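PDB 1V9N: malate dehydrogenase from Pyrococcus horikoshii, which catalyses the NAD(+)-dependent oxidation of (S)-malate to oxaloacetate, a reversible step of the tricarboxylic acid cycle. Local coordinates for residues 150-155 / 266-271; 165-170 / 186-191. All blocks are in the same frame, centred on the assembly; numbering follows the deposited sequence.

Contact 1 (150-155 / 266-271); sequences NSRPLV and KYVKNT
The hydroxyl of S151 is gripped by one firm hydrogen bond, from the backbone N-H of T167, and its single proton has two weak acceptors to choose from, N168 OD1 and the carbonyl of R152. The S151 side chain leaves the backbone away from 266-271, and it is the carbonyl oxygen that meets V268. The result illustrates how two loops can pack without a single direct hydrogen bond between them. V268 carries most of the packing: its CB lies 3.4 Å from S151 O, and its two methyls diverge. CG1, anti to the backbone N (chi1 173°), rests by the S151–R152 peptide, whereas CG2 crosses obliquely to the amide of N150, 3.9 Å from ND2. The orientation of that amide is set by two outside bonds, OD1 accepting from C279 N and ND2 donating to D253 OD1. P153 closes the next part of the interface, with CG 3.9 Å from K266 O and CD leaning on the carbonyl of V268.

Farther out, R152 CD lies 3.4 Å from N270 ND2, and the bend at chi3 (-59°) beyond it sets the guanidinium beside the amide. The amide nitrogen lies over one face of the guanidinium, the two planes only 17° apart. The two groups make no direct hydrogen bond; a water in the guanidinium plane joins them, accepting from R152 NH1 (3.1 Å) and donating to N270 OD1 (3.2 Å). The amine of K266 forms a salt bridge with E306 of the second subunit. At the far end of 150-155, L154 and V155 both face L165, forming a classic beta bulge; the arrangement is that of a loop leaving strand 144-149, with N150 and S151 touching the bound NADPH.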
loop_
_atom_site.group_PDB
_atom_site.type_symbol
_atom_site.label_atom_id
_atom_site.label_comp_id
_atom_site.label_asym_id
_atom_site.label_seq_id
_atom_site.Cartn_x
_atom_site.Cartn_y
_atom_site.Cartn_z
ATOM N N ASN A 150 -12.223 5.146 1.143
ATOM C CA ASN A 150 -12.011 5.900 2.359
ATOM C C ASN A 150 -13.251 5.631 3.208
ATOM O O ASN A 150 -14.124 4.847 2.809
ATOM C CB ASN A 150 -11.816 7.398 2.068
ATOM C CG ASN A 150 -12.994 8.027 1.365
ATOM O OD1 ASN A 150 -14.041 7.407 1.190
ATOM N ND2 ASN A 150 -12.832 9.279 0.964
ATOM N N SER A 151 -13.334 6.246 4.379
ATOM C CA SER A 151 -14.483 6.007 5.240
ATOM C C SER A 151 -14.654 7.108 6.270
ATOM O O SER A 151 -14.013 8.155 6.191
ATOM C CB SER A 151 -14.321 4.662 5.950
ATOM O OG SER A 151 -13.190 4.679 6.807
ATOM N N ARG A 152 -15.532 6.862 7.236
ATOM C CA ARG A 152 -15.787 7.827 8.295
ATOM C C ARG A 152 -14.529 7.972 9.135
ATOM O O ARG A 152 -13.743 7.032 9.252
ATOM C CB ARG A 152 -16.939 7.346 9.184
ATOM C CG ARG A 152 -18.245 7.147 8.445
ATOM C CD ARG A 152 -19.385 6.774 9.390
ATOM N NE ARG A 152 -19.111 5.549 10.138
ATOM C CZ ARG A 152 -18.631 5.516 11.377
ATOM N NH1 ARG A 152 -18.375 6.647 12.024
ATOM N NH2 ARG A 152 -18.403 4.349 11.969
ATOM N N PRO A 153 -14.312 9.156 9.725
ATOM C CA PRO A 153 -13.119 9.355 10.555
ATOM C C PRO A 153 -13.185 8.486 11.811
ATOM O O PRO A 153 -14.137 8.574 12.589
ATOM C CB PRO A 153 -13.162 10.851 10.866
ATOM C CG PRO A 153 -14.635 11.160 10.850
ATOM C CD PRO A 153 -15.110 10.391 9.639
ATOM N N LEU A 154 -12.172 7.646 12.001
ATOM C CA LEU A 154 -12.124 6.744 13.148
ATOM C C LEU A 154 -10.709 6.566 13.686
ATOM O O LEU A 154 -10.526 6.062 14.793
ATOM C CB LEU A 154 -12.665 5.365 12.752
ATOM C CG LEU A 154 -14.151 5.175 12.434
ATOM C CD1 LEU A 154 -14.321 4.072 11.401
ATOM C CD2 LEU A 154 -14.905 4.842 13.706
ATOM N N VAL A 155 -9.712 6.983 12.908
ATOM C CA VAL A 155 -8.315 6.820 13.299
ATOM C C VAL A 155 -7.613 8.145 13.580
ATOM O O VAL A 155 -7.902 9.159 12.944
ATOM C CB VAL A 155 -7.527 6.058 12.197
ATOM C CG1 VAL A 155 -6.118 5.716 12.683
ATOM C CG2 VAL A 155 -8.278 4.798 11.807
ATOM N N LYS A 266 -12.303 12.682 6.983
ATOM C CA LYS A 266 -12.872 13.589 7.965
ATOM C C LYS A 266 -14.278 14.059 7.598
ATOM O O LYS A 266 -15.122 14.241 8.470
ATOM C CB LYS A 266 -11.952 14.799 8.149
ATOM C CG LYS A 266 -12.438 15.787 9.197
ATOM C CD LYS A 266 -11.520 16.990 9.285
ATOM C CE LYS A 266 -12.096 18.051 10.222
ATOM N NZ LYS A 266 -11.224 19.258 10.271
ATOM N N TYR A 267 -14.537 14.235 6.305
ATOM C CA TYR A 267 -15.837 14.716 5.861
ATOM C C TYR A 267 -16.803 13.677 5.307
ATOM O O TYR A 267 -17.867 14.027 4.799
ATOM C CB TYR A 267 -15.630 15.853 4.861
ATOM C CG TYR A 267 -14.941 17.032 5.507
ATOM C CD1 TYR A 267 -15.649 17.916 6.319
ATOM C CD2 TYR A 267 -13.563 17.217 5.377
ATOM C CE1 TYR A 267 -15.003 18.954 6.994
ATOM C CE2 TYR A 267 -12.905 18.248 6.048
ATOM C CZ TYR A 267 -13.629 19.110 6.854
ATOM O OH TYR A 267 -12.986 20.121 7.528
ATOM N N VAL A 268 -16.442 12.405 5.416
ATOM C CA VAL A 268 -17.310 11.329 4.953
ATOM C C VAL A 268 -18.396 11.138 6.020
ATOM O O VAL A 268 -18.083 10.952 7.195
ATOM C CB VAL A 268 -16.512 10.007 4.783
ATOM C CG1 VAL A 268 -17.456 8.855 4.465
ATOM C CG2 VAL A 268 -15.471 10.167 3.672
ATOM N N LYS A 269 -19.661 11.189 5.606
ATOM C CA LYS A 269 -20.798 11.038 6.521
ATOM C C LYS A 269 -21.314 9.605 6.574
ATOM O O LYS A 269 -20.980 8.778 5.720
ATOM C CB LYS A 269 -21.968 11.926 6.080
ATOM C CG LYS A 269 -21.660 13.396 5.877
ATOM C CD LYS A 269 -22.923 14.095 5.376
ATOM C CE LYS A 269 -22.659 15.513 4.909
ATOM N NZ LYS A 269 -23.895 16.125 4.322
ATOM N N ASN A 270 -22.150 9.323 7.571
ATOM C CA ASN A 270 -22.738 7.994 7.718
ATOM C C ASN A 270 -23.665 7.747 6.536
ATOM O O ASN A 270 -24.137 8.688 5.904
ATOM C CB ASN A 270 -23.528 7.891 9.024
ATOM C CG ASN A 270 -22.652 8.057 10.249
ATOM O OD1 ASN A 270 -22.175 9.157 10.545
ATOM N ND2 ASN A 270 -22.423 6.962 10.965
ATOM N N THR A 271 -23.923 6.477 6.250
ATOM C CA THR A 271 -24.774 6.075 5.134
ATOM C C THR A 271 -26.168 6.706 5.099
ATOM O O THR A 271 -26.659 7.056 4.028
ATOM C CB THR A 271 -24.945 4.542 5.106
ATOM O OG1 THR A 271 -23.655 3.919 5.074
ATOM C CG2 THR A 271 -25.739 4.116 3.865
HETATM O O HOH W 1 -19.047 9.609 11.250
#

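Contact 2 (165-170 / 186-191); sequences LGTNPI and ATSVVP. With NDP (NADPH dihydro-nicotinamide-adenine-dinucleotide phosphate), chain B.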
loop_
_atom_site.group_PDB
_atom_site.type_symbol
_atom_site.label_atom_id
_atom_site.label_comp_id
_atom_site.label_asym_id
_atom_site.label_seq_id
_atom_site.Cartn_x
_atom_site.Cartn_y
_atom_site.Cartn_z
ATOM N N LEU A 165 -8.714 10.282 10.481
ATOM C CA LEU A 165 -8.449 9.427 9.326
ATOM C C LEU A 165 -9.404 8.235 9.280
ATOM O O LEU A 165 -9.922 7.798 10.311
ATOM C CB LEU A 165 -7.007 8.915 9.379
ATOM C CG LEU A 165 -5.904 9.967 9.542
ATOM C CD1 LEU A 165 -4.570 9.265 9.699
ATOM C CD2 LEU A 165 -5.886 10.897 8.339
ATOM N N GLY A 166 -9.626 7.702 8.083
ATOM C CA GLY A 166 -10.504 6.554 7.950
ATOM C C GLY A 166 -9.724 5.258 8.077
ATOM O O GLY A 166 -8.494 5.268 8.047
ATOM N N THR A 167 -10.429 4.143 8.233
ATOM C CA THR A 167 -9.775 2.847 8.343
ATOM C C THR A 167 -9.306 2.403 6.953
ATOM O O THR A 167 -8.660 1.367 6.785
ATOM C CB THR A 167 -10.717 1.813 8.980
ATOM O OG1 THR A 167 -12.026 1.932 8.410
ATOM C CG2 THR A 167 -10.802 2.052 10.485
ATOM N N ASN A 168 -9.654 3.231 5.975
ATOM C CA ASN A 168 -9.278 3.091 4.569
ATOM C C ASN A 168 -8.511 1.831 4.189
ATOM O O ASN A 168 -7.283 1.808 4.204
ATOM C CB ASN A 168 -8.476 4.331 4.188
ATOM C CG ASN A 168 -9.195 5.611 4.567
ATOM O OD1 ASN A 168 -10.367 5.578 4.945
ATOM N ND2 ASN A 168 -8.511 6.740 4.458
ATOM N N PRO A 169 -9.237 0.775 3.799
ATOM C CA PRO A 169 -8.604 -0.486 3.423
ATOM C C PRO A 169 -7.943 -0.491 2.052
ATOM O O PRO A 169 -8.194 0.381 1.213
ATOM C CB PRO A 169 -9.762 -1.478 3.509
ATOM C CG PRO A 169 -10.908 -0.667 2.986
ATOM C CD PRO A 169 -10.704 0.690 3.670
ATOM N N ILE A 170 -7.082 -1.484 1.854
ATOM C CA ILE A 170 -6.374 -1.697 0.604
ATOM C C ILE A 170 -6.518 -3.173 0.276
ATOM O O ILE A 170 -6.294 -4.026 1.135
ATOM C CB ILE A 170 -4.870 -1.396 0.725
ATOM C CG1 ILE A 170 -4.651 0.090 1.007
ATOM C CG2 ILE A 170 -4.159 -1.832 -0.553
ATOM C CD1 ILE A 170 -3.196 0.458 1.261
ATOM N N ALA A 186 -7.478 -3.289 6.441
ATOM C CA ALA A 186 -7.719 -1.901 6.807
ATOM C C ALA A 186 -6.313 -1.379 7.104
ATOM O O ALA A 186 -5.445 -2.153 7.508
ATOM C CB ALA A 186 -8.577 -1.826 8.047
ATOM N N THR A 187 -6.071 -0.090 6.896
ATOM C CA THR A 187 -4.750 0.464 7.164
ATOM C C THR A 187 -4.578 0.823 8.642
ATOM O O THR A 187 -3.544 1.359 9.058
ATOM C CB THR A 187 -4.461 1.695 6.270
ATOM O OG1 THR A 187 -5.583 2.583 6.285
ATOM C CG2 THR A 187 -4.202 1.249 4.837
ATOM N N SER A 188 -5.605 0.525 9.428
ATOM C CA SER A 188 -5.571 0.751 10.865
ATOM C C SER A 188 -5.272 -0.635 11.426
ATOM O O SER A 188 -5.395 -1.627 10.699
ATOM C CB SER A 188 -6.934 1.247 11.366
ATOM O OG SER A 188 -7.969 0.335 11.031
ATOM N N VAL A 189 -4.867 -0.727 12.691
ATOM C CA VAL A 189 -4.576 -2.046 13.248
ATOM C C VAL A 189 -5.797 -2.941 13.037
ATOM O O VAL A 189 -5.667 -4.088 12.618
ATOM C CB VAL A 189 -4.238 -1.989 14.758
ATOM C CG1 VAL A 189 -3.893 -3.392 15.263
ATOM C CG2 VAL A 189 -3.069 -1.046 15.002
ATOM N N VAL A 190 -6.983 -2.408 13.318
ATOM C CA VAL A 190 -8.222 -3.162 13.135
ATOM C C VAL A 190 -9.356 -2.246 12.693
ATOM O O VAL A 190 -9.287 -1.032 12.863
ATOM C CB VAL A 190 -8.661 -3.876 14.436
ATOM C CG1 VAL A 190 -7.563 -4.812 14.908
ATOM C CG2 VAL A 190 -8.994 -2.848 15.517
ATOM N N PRO A 191 -10.413 -2.823 12.104
ATOM C CA PRO A 191 -11.568 -2.044 11.643
ATOM C C PRO A 191 -12.438 -1.695 12.845
ATOM O O PRO A 191 -12.464 -2.437 13.828
ATOM C CB PRO A 191 -12.294 -3.008 10.703
ATOM C CG PRO A 191 -11.259 -4.026 10.353
ATOM C CD PRO A 191 -10.505 -4.209 11.626
HETATM P PA NDP B . -7.527 -8.974 8.719
HETATM O O1A NDP B . -8.612 -9.876 9.023
HETATM O O2A NDP B . -6.462 -8.601 9.714
HETATM O O5B NDP B . -6.805 -9.543 7.360
HETATM C C5B NDP B . -5.692 -8.857 6.758
HETATM C C4B NDP B . -5.332 -9.675 5.504
HETATM O O4B NDP B . -4.293 -10.570 5.941
HETATM C C3B NDP B . -6.393 -10.541 4.882
HETATM O O3B NDP B . -6.222 -10.486 3.434
HETATM C C2B NDP B . -6.176 -11.923 5.388
HETATM O O2B NDP B . -6.663 -13.011 4.584
HETATM C C1B NDP B . -4.699 -11.902 5.632
HETATM N N9A NDP B . -4.235 -12.725 6.782
HETATM C C8A NDP B . -4.847 -12.933 8.051
HETATM N N7A NDP B . -4.109 -13.713 8.808
HETATM C C5A NDP B . -3.004 -14.037 8.075
HETATM C C6A NDP B . -1.833 -14.827 8.308
HETATM N N6A NDP B . -1.660 -15.442 9.483
HETATM N N1A NDP B . -0.879 -14.949 7.320
HETATM C C2A NDP B . -1.046 -14.318 6.112
HETATM N N3A NDP B . -2.109 -13.550 5.798
HETATM C C4A NDP B . -3.063 -13.447 6.829
HETATM O O3 NDP B . -8.008 -7.608 8.109
HETATM P PN NDP B . -8.849 -6.338 8.551
HETATM O O1N NDP B . -7.931 -5.210 8.431
HETATM O O2N NDP B . -9.324 -6.713 9.926
HETATM O O5D NDP B . -10.008 -6.346 7.461
HETATM C C5D NDP B . -11.407 -6.131 7.797
HETATM C C4D NDP B . -12.302 -6.190 6.500
HETATM O O4D NDP B . -13.094 -5.016 6.504
HETATM C C3D NDP B . -11.568 -6.184 5.136
HETATM O O3D NDP B . -12.223 -7.125 4.276
HETATM C C2D NDP B . -11.638 -4.749 4.643
HETATM O O2D NDP B . -11.601 -4.681 3.233
HETATM C C1D NDP B . -12.969 -4.278 5.287
HETATM N N1N NDP B . -13.012 -2.825 5.602
HETATM C C2N NDP B . -13.959 -2.049 4.877
HETATM C C3N NDP B . -14.016 -0.628 5.186
HETATM C C7N NDP B . -14.978 0.224 4.480
HETATM O O7N NDP B . -15.090 1.438 4.693
HETATM N N7N NDP B . -15.803 -0.305 3.536
HETATM C C4N NDP B . -13.135 -0.115 6.187
HETATM C C5N NDP B . -12.214 -0.891 6.878
HETATM C C6N NDP B . -12.151 -2.253 6.593
HETATM P P2B NDP B . -7.975 -13.808 4.823
HETATM O O1X NDP B . -7.549 -15.192 4.559
HETATM O O2X NDP B . -9.025 -13.364 3.855
HETATM O O3X NDP B . -8.442 -13.616 6.262
HETATM O O HOH W 2 -6.344 4.018 8.744
#
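The dihydronicotinamide of NADPH has the pyrrolidine of P169 over one face, CG sitting close to the ring centre and CD 3.6 Å from C4N. T167 OG1 comes up beside the C4N–C5N bond, 3.2 Å from C5N. Towards the other face P191 CB reaches only the neighbourhood of C6N, while its CG and CD lie against the ribose C5D and the phosphate, CD 3.2 Å from O2N. The flat amide of N168 points away from 186-191, where ND2 has three hydrogen-bonding partners for two N-H bonds: S249 O, the strongest, D253 OD2 and S265 OG.

Between the loops the polar work falls to T187. Its N-H donates to T167 O at 3.0 Å, and its OG1, held between backbone N and carbonyl carbon (chi1 47°), donates to N168 O at 2.8 Å; both donors stand above the carbonyl planes. A bridging water donates to both T187 OG1 and G166 O. The side chains of I170 and T187 cross at about a right angle, CD1 against CG2, and T167 CG2 abuts S188 OG, whose proton goes to V190 O.

A186 N sends a nearly straight bond (175°) to O1N, 2.8 Å away. Backbone N-H donation, with K244 of the second subunit also reaching both the cofactor and the A186 carbonyl, probably helps to offset the phosphate charge, while P169 and T167 flank C4N, the carbon that carries the transferred hydride.

Overall arrangement
Contacts 1 and 2 have centres 11 Å apart and touch directly: both L154 N and V155 N probably donate to L165 O, and N168 OD1 packs against N150 and S151. In sequence, contact 2 is nested inside the loop that contact 1 closes, since 165-170 and 186-191 fall between 150-155 and 266-271. The segments lie mainly in the loops that join strands 144-149, 170-174, 181-185 and 278-285 of the mixed sheet and helix 242-258. Contact 2 is wholly buried, contact 1 only partly. Both adjoin the NADPH pocket and reach the second subunit, so cofactor binding and dimer formation draw on the same cluster of loops.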